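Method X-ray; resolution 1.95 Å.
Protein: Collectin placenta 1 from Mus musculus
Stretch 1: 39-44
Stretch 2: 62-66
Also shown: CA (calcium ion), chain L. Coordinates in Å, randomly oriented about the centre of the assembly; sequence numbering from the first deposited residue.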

# COMPACT_ATOMS: atom_id res chain seq x y z
N HIS A 39 -3.44 2.10 9.69
CA HIS A 39 -4.00 2.20 8.35
C HIS A 39 -3.03 1.60 7.33
O HIS A 39 -1.83 1.49 7.60
CB HIS A 39 -4.28 3.66 7.99
CG HIS A 39 -3.06 4.53 7.99
ND1 HIS A 39 -2.17 4.56 6.94
CD2 HIS A 39 -2.56 5.36 8.93
CE1 HIS A 39 -1.17 5.38 7.23
NE2 HIS A 39 -1.39 5.88 8.44
N LEU A 40 -3.55 1.18 6.18
CA LEU A 40 -2.67 0.66 5.14
C LEU A 40 -1.68 1.80 4.91
O LEU A 40 -2.07 2.96 4.81
CB LEU A 40 -3.46 0.35 3.87
CG LEU A 40 -4.21 -0.99 3.89
CD1 LEU A 40 -5.16 -1.07 2.71
CD2 LEU A 40 -3.20 -2.14 3.83
N VAL A 41 -0.40 1.46 4.84
CA VAL A 41 0.67 2.44 4.69
C VAL A 41 0.53 3.58 3.66
O VAL A 41 0.14 3.37 2.50
CB VAL A 41 2.04 1.71 4.45
CG1 VAL A 41 2.15 1.28 2.98
CG2 VAL A 41 3.19 2.63 4.83
N PHE A 42 0.85 4.79 4.12
CA PHE A 42 0.86 5.98 3.26
C PHE A 42 2.35 6.28 3.07
O PHE A 42 3.06 6.55 4.04
CB PHE A 42 0.20 7.18 3.95
CG PHE A 42 -1.26 6.99 4.27
CD1 PHE A 42 -1.92 7.91 5.09
CD2 PHE A 42 -1.97 5.91 3.76
CE1 PHE A 42 -3.25 7.75 5.41
CE2 PHE A 42 -3.32 5.74 4.08
CZ PHE A 42 -3.96 6.67 4.90
N ILE A 43 2.82 6.24 1.84
CA ILE A 43 4.24 6.50 1.58
C ILE A 43 4.37 7.95 1.10
O ILE A 43 4.04 8.26 -0.04
CB ILE A 43 4.77 5.52 0.51
CG1 ILE A 43 4.48 4.08 0.97
CG2 ILE A 43 6.27 5.72 0.30
CD1 ILE A 43 4.88 3.02 -0.04
N ASN A 44 4.86 8.81 2.00
CA ASN A 44 4.99 10.24 1.73
C ASN A 44 6.35 10.79 1.30
O ASN A 44 6.47 11.99 1.05
CB ASN A 44 4.54 11.03 2.97
CG ASN A 44 3.35 10.40 3.67
OD1 ASN A 44 3.49 9.45 4.45
ND2 ASN A 44 2.17 10.93 3.40
N HIS A 62 2.82 -6.00 -1.91
CA HIS A 62 2.28 -5.43 -0.68
C HIS A 62 1.33 -4.27 -0.91
O HIS A 62 1.71 -3.25 -1.48
CB HIS A 62 3.40 -4.93 0.23
CG HIS A 62 4.18 -6.02 0.89
ND1 HIS A 62 5.19 -6.71 0.25
CD2 HIS A 62 4.10 -6.55 2.14
CE1 HIS A 62 5.69 -7.62 1.07
NE2 HIS A 62 5.05 -7.54 2.23
N TRP A 63 0.09 -4.43 -0.46
CA TRP A 63 -0.91 -3.37 -0.59
C TRP A 63 -0.46 -2.12 0.19
O TRP A 63 0.12 -2.24 1.27
CB TRP A 63 -2.24 -3.81 0.03
CG TRP A 63 -3.03 -4.84 -0.71
CD1 TRP A 63 -3.58 -5.98 -0.18
CD2 TRP A 63 -3.50 -4.76 -2.07
NE1 TRP A 63 -4.36 -6.60 -1.13
CE2 TRP A 63 -4.34 -5.88 -2.29
CE3 TRP A 63 -3.31 -3.84 -3.11
CZ2 TRP A 63 -4.98 -6.11 -3.51
CZ3 TRP A 63 -3.95 -4.07 -4.33
CH2 TRP A 63 -4.77 -5.20 -4.52
N ILE A 64 -0.71 -0.94 -0.37
CA ILE A 64 -0.42 0.32 0.33
C ILE A 64 -1.76 1.07 0.32
O ILE A 64 -2.64 0.74 -0.46
CB ILE A 64 0.71 1.16 -0.34
CG1 ILE A 64 0.32 1.57 -1.75
CG2 ILE A 64 2.03 0.38 -0.33
CD1 ILE A 64 1.29 2.56 -2.38
N GLY A 65 -1.92 2.06 1.19
CA GLY A 65 -3.20 2.76 1.28
C GLY A 65 -3.53 3.78 0.21
O GLY A 65 -3.89 4.92 0.53
N LEU A 66 -3.46 3.36 -1.05
CA LEU A 66 -3.70 4.23 -2.20
C LEU A 66 -4.68 3.62 -3.20
O LEU A 66 -4.50 2.48 -3.62
CB LEU A 66 -2.38 4.49 -2.92
CG LEU A 66 -2.39 5.57 -3.99
CD1 LEU A 66 -2.48 6.91 -3.28
CD2 LEU A 66 -1.13 5.52 -4.84
CA CA L . 3.68 7.42 6.07
O HOH W 1 4.61 8.93 7.44
O HOH W 2 1.69 8.57 6.63

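The two stretches, at least 21 residues apart in sequence wherever they touch, meet through one backbone hydrogen bond and a small group of apolar side chains, burying 302 Å² in total. Their backbones come closest where Leu 40 lies opposite Gly 65, with CA atoms 4.4 Å apart, and where Val 41 lies opposite Ile 64, at 5.0 Å between CA atoms. As one chain advances from Leu 40 to Val 41, its nearest neighbour steps back from Gly 65 to Ile 64, but the two chains pass steeply across each other and do not run alongside as paired strands, which fits the single backbone hydrogen bond between them.

His 39 opens the first stretch without touching the second. Its p rotamer turns the imidazole along its own chain, where ND1 donates to Leu 40 O at 2.7 Å with a nearly straight N-H...O angle of 164°. The side chain thereby satisfies a carbonyl close to the crossing.

Leu 40 follows, its CA-to-CB bond directed toward the second stretch. Its CB lies 3.5 Å from Gly 65 N, and its CD2 reaches Trp 63 CB at 4.3 Å, a loose apolar contact. The Trp 63 ring leads away from the interface, and its NE1 is hydrogen-bonded elsewhere in the structure; what Leu 40 meets is therefore the base of that side chain and the adjoining backbone.

Val 41 supplies both the polar link and the tightest side-chain contact. Gly 65 N donates to Val 41 O across 2.8 Å at 159°, a short and well-directed bond that pairs two buried backbone groups. On the same residue, CG1 packs 3.4 Å from CG2 of Ile 64, a close contact between methyl groups that excludes water from the space between them. The bond thus lies beside an apolar patch, and polar and apolar pairings converge on one residue.

The approach also depends on Gly 65 having no side chain. An ideal CB there would point toward the first stretch and fall 2.5 Å from Leu 40 O and 2.7 Å from Phe 42 CE2, both clashes. The chain turns a corner at this residue, and immediately beyond it Leu 66 N donates to Ile 64 O at 2.8 Å, bracing the bend from within its own stretch.

Phe 42 starts away from the second stretch, but its ring swings back, bringing CE2 to 3.7 Å from Gly 65 O in an oblique approach. Its backbone has a different role: Phe 42 O binds the calcium ion at 2.3 Å.

Ile 43 extends the apolar patch. Its side chain starts sideways, yet its end comes nearer, and CD1 settles 3.9 Å from Ile 64 CG2. That one methyl group therefore receives both Val 41 and Ile 43.

Asn 44 is out of reach of the second stretch and completes the first as a calcium ligand, with OD1 2.6 Å from the ion. Its OD1 and Phe 42 O are 3.0 Å apart because they share the metal, whose shell includes two waters and three atoms from elsewhere in the structure.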